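Local coordinates for phosphatidylinositol-specific phospholipase C1 (Streptomyces antibioticus, PDB 3H4X), which belongs to the phosphatidylinositol-specific phospholipase C enzymes and folds as an irregular beta/alpha barrel of the TIM type, at residues V211-H216 with Q228-P233; T286-V291 with L306-Q311. All blocks are in the same frame, centred on the assembly; numbering follows the deposited sequence.

Both contacts illustrate how a beta/alpha barrel ties its outer helices to the strands and loops of its wall. Contact 1 packs helix 209-222 on the loop and first part of strand 232-236, whereas contact 2 fastens helix 302-314 to the loop that follows strand 282-286. They lie on opposite sides of the chain's centre, with their own centres 29 Å apart and their nearest atoms about 13 Å apart, so neither touches the other. Glu212 and His216 of contact 1 belong with Pro142 to a pocket holding an acetyl group. Contact 2 has an acetate ion about 5 Å from the Arg308 side chain, probably from the crystallisation liquor.

Contact 1. Residues V211-H216 with Q228-P233. With EOH (ethanol), chain L.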
loop_
_atom_site.group_PDB
_atom_site.type_symbol
_atom_site.label_atom_id
_atom_site.label_comp_id
_atom_site.label_asym_id
_atom_site.label_seq_id
_atom_site.Cartn_x
_atom_site.Cartn_y
_atom_site.Cartn_z
ATOM N N VAL A 211 -11.763 9.192 3.208
ATOM C CA VAL A 211 -12.141 10.432 3.865
ATOM C C VAL A 211 -11.815 10.389 5.355
ATOM O O VAL A 211 -11.366 11.375 5.926
ATOM C CB VAL A 211 -13.643 10.740 3.651
ATOM C CG1 VAL A 211 -14.124 11.843 4.593
ATOM C CG2 VAL A 211 -13.904 11.099 2.195
ATOM N N GLU A 212 -12.031 9.240 5.984
ATOM C CA GLU A 212 -11.779 9.126 7.411
ATOM C C GLU A 212 -10.294 9.295 7.725
ATOM O O GLU A 212 -9.927 10.040 8.634
ATOM C CB GLU A 212 -12.296 7.797 7.956
ATOM C CG GLU A 212 -12.228 7.713 9.461
ATOM C CD GLU A 212 -13.002 6.542 10.032
ATOM O OE1 GLU A 212 -13.684 5.836 9.262
ATOM O OE2 GLU A 212 -12.928 6.337 11.260
ATOM N N TYR A 213 -9.433 8.606 6.985
ATOM C CA TYR A 213 -8.012 8.702 7.288
ATOM C C TYR A 213 -7.398 10.036 6.847
ATOM O O TYR A 213 -6.584 10.618 7.560
ATOM C CB TYR A 213 -7.222 7.504 6.751
ATOM C CG TYR A 213 -5.864 7.388 7.406
ATOM C CD1 TYR A 213 -5.695 6.678 8.592
ATOM C CD2 TYR A 213 -4.759 8.026 6.867
ATOM C CE1 TYR A 213 -4.451 6.590 9.207
ATOM C CE2 TYR A 213 -3.520 7.944 7.467
ATOM C CZ TYR A 213 -3.370 7.230 8.634
ATOM O OH TYR A 213 -2.124 7.170 9.214
ATOM N N ALA A 214 -7.809 10.540 5.689
ATOM C CA ALA A 214 -7.342 11.851 5.254
ATOM C C ALA A 214 -7.765 12.935 6.244
ATOM O O ALA A 214 -6.996 13.848 6.541
ATOM C CB ALA A 214 -7.843 12.174 3.858
ATOM N N GLY A 215 -8.986 12.831 6.755
ATOM C CA GLY A 215 -9.461 13.773 7.766
ATOM C C GLY A 215 -8.629 13.703 9.034
ATOM O O GLY A 215 -8.348 14.717 9.676
ATOM N N HIS A 216 -8.224 12.489 9.385
ATOM C CA HIS A 216 -7.333 12.243 10.506
ATOM C C HIS A 216 -5.985 12.950 10.312
ATOM O O HIS A 216 -5.486 13.599 11.231
ATOM C CB HIS A 216 -7.196 10.728 10.665
ATOM C CG HIS A 216 -6.089 10.284 11.565
ATOM N ND1 HIS A 216 -6.098 10.486 12.928
ATOM C CD2 HIS A 216 -4.968 9.575 11.295
ATOM C CE1 HIS A 216 -5.011 9.949 13.455
ATOM N NE2 HIS A 216 -4.311 9.389 12.485
ATOM N N GLN A 228 3.007 11.510 14.224
ATOM C CA GLN A 228 2.553 10.224 14.742
ATOM C C GLN A 228 1.745 9.405 13.725
ATOM O O GLN A 228 1.358 8.273 14.012
ATOM C CB GLN A 228 1.773 10.416 16.040
ATOM C CG GLN A 228 0.413 11.048 15.853
ATOM C CD GLN A 228 -0.192 11.491 17.171
ATOM O OE1 GLN A 228 0.427 12.236 17.936
ATOM N NE2 GLN A 228 -1.412 11.041 17.442
ATOM N N SER A 229 1.490 9.975 12.546
ATOM C CA SER A 229 0.783 9.254 11.476
ATOM C C SER A 229 1.680 8.190 10.850
ATOM O O SER A 229 2.906 8.295 10.901
ATOM C CB SER A 229 0.286 10.223 10.397
ATOM O OG SER A 229 1.363 10.830 9.706
ATOM N N THR A 230 1.070 7.176 10.242
ATOM C CA THR A 230 1.847 6.048 9.735
ATOM C C THR A 230 1.555 5.639 8.296
ATOM O O THR A 230 2.290 4.825 7.744
ATOM C CB THR A 230 1.672 4.784 10.614
ATOM O OG1 THR A 230 0.319 4.316 10.522
ATOM C CG2 THR A 230 2.040 5.065 12.067
ATOM N N ALA A 231 0.496 6.177 7.695
ATOM C CA ALA A 231 0.040 5.680 6.398
ATOM C C ALA A 231 -0.408 6.789 5.460
ATOM O O ALA A 231 -0.829 7.862 5.898
ATOM C CB ALA A 231 -1.089 4.678 6.592
ATOM N N PHE A 232 -0.329 6.504 4.165
ATOM C CA PHE A 232 -0.800 7.407 3.129
ATOM C C PHE A 232 -2.137 6.917 2.584
ATOM O O PHE A 232 -2.216 5.830 2.017
ATOM C CB PHE A 232 0.216 7.448 1.994
ATOM C CG PHE A 232 1.521 8.073 2.378
ATOM C CD1 PHE A 232 1.726 9.430 2.196
ATOM C CD2 PHE A 232 2.545 7.313 2.921
ATOM C CE1 PHE A 232 2.920 10.020 2.545
ATOM C CE2 PHE A 232 3.747 7.900 3.278
ATOM C CZ PHE A 232 3.934 9.254 3.085
ATOM N N PRO A 233 -3.199 7.713 2.754
ATOM C CA PRO A 233 -4.467 7.320 2.156
ATOM C C PRO A 233 -4.395 7.540 0.649
ATOM O O PRO A 233 -3.825 8.535 0.188
ATOM C CB PRO A 233 -5.465 8.287 2.791
ATOM C CG PRO A 233 -4.660 9.497 3.087
ATOM C CD PRO A 233 -3.293 8.997 3.470
HETATM C C1 EOH L . -3.148 12.778 19.415
HETATM C C2 EOH L . -3.621 13.414 20.717
HETATM O O EOH L . -3.459 11.403 19.349
#
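Tyr213 of the helix reaches across to Ala231 and Pro233 and carries most of this contact. With CG anti to the backbone N (chi1 -163°), its ring is directed at the incoming chain, where it meets both polar atoms of the Ala231 backbone. Tyr213 OH accepts a weak hydrogen bond from Ala231 N at 3.2 Å, bent to 135° at the hydrogen, while Tyr213 CE2 approaches Ala231 O obliquely to 3.1 Å. That carbonyl oxygen is buried here with no hydrogen-bonding partner in the model. The Pro233 side chain crosses that of Tyr213 at about a right angle, its CD lying at the ring edge 3.8 Å from Tyr213 CD2. The next residue, Ala214, sets CB 4.2 Å from Pro233 CG; these two residues also have the nearest CA atoms across the segments, 6.2 Å apart. His216, three residues on from Tyr213, places CD2 3.7 Å above one face of its ring, near the rim. Asp146 of helix 142-153 joins the polar ends: OD1 is hydrogen-bonded to Tyr213 OH and Thr230 OG1, and OD2 to His216 NE2. At the far end of 228-233, Gln228 NE2 gives a weak hydrogen bond, 2.8 Å, to O of an ethanol probably from the crystallisation liquor. Within the beta-alpha-beta unit of strand 189-195, helix 209-222 and strand 232-236, Tyr213 and Ala231 both rest on Leu193 of the first strand.

Contact 2. Residues T286-V291 with L306-Q311; sequences TDAHNV and LARVRQ. With EOH (ethanol), chain J.
The guanidinium group of Arg308 has Val291 CB over one face, 3.4 Å above its plane and displaced toward the rim, while the carbonyl oxygens of Ala288 and His289 come to its edge. The setting is a beta-alpha-beta unit of the barrel: a short 3-10 turn, 288-290, follows strand 282-286, and helix 302-314 leans on it before the chain enters strand 319-322. Arg308 NH1 donates to Ala288 O at 2.9 Å with an N-H...O angle of 156°, meeting a lone pair of that oxygen in the carbonyl plane. A weak second bond joins the same nitrogen to His289 O at 3.3 Å. Two successive bends (chi2 51°, chi3 49°) curl the arginine chain, carrying CD to 3.3 Å from Ala288 O and bringing the guanidinium edge to the turn's carbonyls. The other nitrogens have further partners: NH2 hydrogen-bonds Pro293 O and NE makes a weak bond to Gln311 OE1, which together would limit rotation of the group. The side chains of Gln311 and Val291 approach each other from opposite directions, Gln311 OE1 coming to 3.7 Å from Val291 CG1. Beyond the arginine, the imidazole of His289 carries Asn290 CG over one face. The amide oxygen of that asparagine, OD1, accepts a hydrogen bond from the hydroxyl O of an ethanol molecule at 3.0 Å.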
loop_
_atom_site.group_PDB
_atom_site.type_symbol
_atom_site.label_atom_id
_atom_site.label_comp_id
_atom_site.label_asym_id
_atom_site.label_seq_id
_atom_site.Cartn_x
_atom_site.Cartn_y
_atom_site.Cartn_z
ATOM N N THR A 286 -3.394 -1.578 -10.731
ATOM C CA THR A 286 -3.775 -2.922 -10.322
ATOM C C THR A 286 -4.201 -3.791 -11.508
ATOM O O THR A 286 -4.526 -3.290 -12.586
ATOM C CB THR A 286 -4.898 -2.881 -9.262
ATOM O OG1 THR A 286 -6.014 -2.145 -9.773
ATOM C CG2 THR A 286 -4.410 -2.206 -7.981
ATOM N N ASP A 287 -4.204 -5.099 -11.291
ATOM C CA ASP A 287 -4.543 -6.053 -12.343
ATOM C C ASP A 287 -3.776 -5.752 -13.625
ATOM O O ASP A 287 -4.355 -5.651 -14.708
ATOM C CB ASP A 287 -6.052 -6.075 -12.583
ATOM C CG ASP A 287 -6.807 -6.695 -11.425
ATOM O OD1 ASP A 287 -6.385 -7.769 -10.954
ATOM O OD2 ASP A 287 -7.810 -6.109 -10.975
ATOM N N ALA A 288 -2.463 -5.619 -13.486
ATOM C CA ALA A 288 -1.588 -5.295 -14.607
ATOM C C ALA A 288 -1.732 -6.276 -15.768
ATOM O O ALA A 288 -1.513 -5.919 -16.925
ATOM C CB ALA A 288 -0.141 -5.238 -14.144
ATOM N N HIS A 289 -2.103 -7.511 -15.457
ATOM C CA HIS A 289 -2.237 -8.545 -16.478
ATOM C C HIS A 289 -3.427 -8.320 -17.414
ATOM O O HIS A 289 -3.459 -8.862 -18.524
ATOM C CB HIS A 289 -2.362 -9.910 -15.806
ATOM C CG HIS A 289 -3.558 -10.033 -14.916
ATOM N ND1 HIS A 289 -3.701 -9.303 -13.754
ATOM C CD2 HIS A 289 -4.670 -10.797 -15.020
ATOM C CE1 HIS A 289 -4.849 -9.616 -13.181
ATOM N NE2 HIS A 289 -5.455 -10.520 -13.929
ATOM N N ASN A 290 -4.399 -7.526 -16.972
ATOM C CA ASN A 290 -5.615 -7.297 -17.754
ATOM C C ASN A 290 -5.484 -6.191 -18.794
ATOM O O ASN A 290 -6.414 -5.933 -19.554
ATOM C CB ASN A 290 -6.809 -7.005 -16.845
ATOM C CG ASN A 290 -7.388 -8.255 -16.218
ATOM O OD1 ASN A 290 -8.075 -8.187 -15.200
ATOM N ND2 ASN A 290 -7.115 -9.403 -16.824
ATOM N N VAL A 291 -4.336 -5.528 -18.828
ATOM C CA VAL A 291 -4.062 -4.589 -19.904
ATOM C C VAL A 291 -4.014 -5.377 -21.210
ATOM O O VAL A 291 -3.367 -6.421 -21.276
ATOM C CB VAL A 291 -2.723 -3.873 -19.679
ATOM C CG1 VAL A 291 -2.391 -2.971 -20.849
ATOM C CG2 VAL A 291 -2.768 -3.071 -18.382
ATOM N N LEU A 306 7.560 -8.936 -17.897
ATOM C CA LEU A 306 8.530 -7.857 -17.983
ATOM C C LEU A 306 8.085 -6.794 -18.980
ATOM O O LEU A 306 8.206 -5.596 -18.720
ATOM C CB LEU A 306 9.911 -8.398 -18.361
ATOM C CG LEU A 306 10.659 -9.139 -17.250
ATOM C CD1 LEU A 306 11.937 -9.761 -17.786
ATOM C CD2 LEU A 306 10.960 -8.198 -16.092
ATOM N N ALA A 307 7.577 -7.234 -20.128
ATOM C CA ALA A 307 7.079 -6.304 -21.135
ATOM C C ALA A 307 5.937 -5.469 -20.568
ATOM O O ALA A 307 5.839 -4.271 -20.822
ATOM C CB ALA A 307 6.629 -7.053 -22.381
ATOM N N ARG A 308 5.074 -6.114 -19.796
ATOM C CA ARG A 308 3.934 -5.433 -19.199
ATOM C C ARG A 308 4.390 -4.382 -18.178
ATOM O O ARG A 308 3.871 -3.265 -18.151
ATOM C CB ARG A 308 2.985 -6.456 -18.572
ATOM C CG ARG A 308 1.708 -5.882 -17.976
ATOM C CD ARG A 308 0.945 -4.971 -18.933
ATOM N NE ARG A 308 0.725 -5.532 -20.269
ATOM C CZ ARG A 308 -0.208 -6.432 -20.571
ATOM N NH1 ARG A 308 -1.006 -6.923 -19.631
ATOM N NH2 ARG A 308 -0.336 -6.856 -21.823
ATOM N N VAL A 309 5.372 -4.729 -17.354
ATOM C CA VAL A 309 5.918 -3.770 -16.402
ATOM C C VAL A 309 6.515 -2.561 -17.126
ATOM O O VAL A 309 6.297 -1.417 -16.733
ATOM C CB VAL A 309 6.969 -4.420 -15.483
ATOM C CG1 VAL A 309 7.650 -3.371 -14.627
ATOM C CG2 VAL A 309 6.313 -5.475 -14.609
ATOM N N ARG A 310 7.263 -2.819 -18.195
ATOM C CA ARG A 310 7.847 -1.736 -18.976
ATOM C C ARG A 310 6.776 -0.839 -19.595
ATOM O O ARG A 310 6.922 0.381 -19.632
ATOM C CB ARG A 310 8.757 -2.300 -20.065
ATOM C CG ARG A 310 9.985 -3.003 -19.531
ATOM C CD ARG A 310 10.988 -2.007 -18.988
ATOM N NE ARG A 310 12.275 -2.636 -18.706
ATOM C CZ ARG A 310 13.408 -1.967 -18.513
ATOM N NH1 ARG A 310 13.415 -0.642 -18.575
ATOM N NH2 ARG A 310 14.532 -2.623 -18.262
ATOM N N GLN A 311 5.705 -1.450 -20.088
ATOM C CA GLN A 311 4.612 -0.679 -20.667
ATOM C C GLN A 311 4.003 0.246 -19.618
ATOM O O GLN A 311 3.762 1.425 -19.871
ATOM C CB GLN A 311 3.528 -1.596 -21.239
ATOM C CG GLN A 311 2.363 -0.821 -21.849
ATOM C CD GLN A 311 1.202 -1.699 -22.258
ATOM O OE1 GLN A 311 1.132 -2.871 -21.897
ATOM N NE2 GLN A 311 0.282 -1.134 -23.030
HETATM C C1 EOH J . -9.000 -4.572 -15.719
HETATM C C2 EOH J . -10.257 -3.862 -16.205
HETATM O O EOH J . -9.257 -5.438 -14.636
#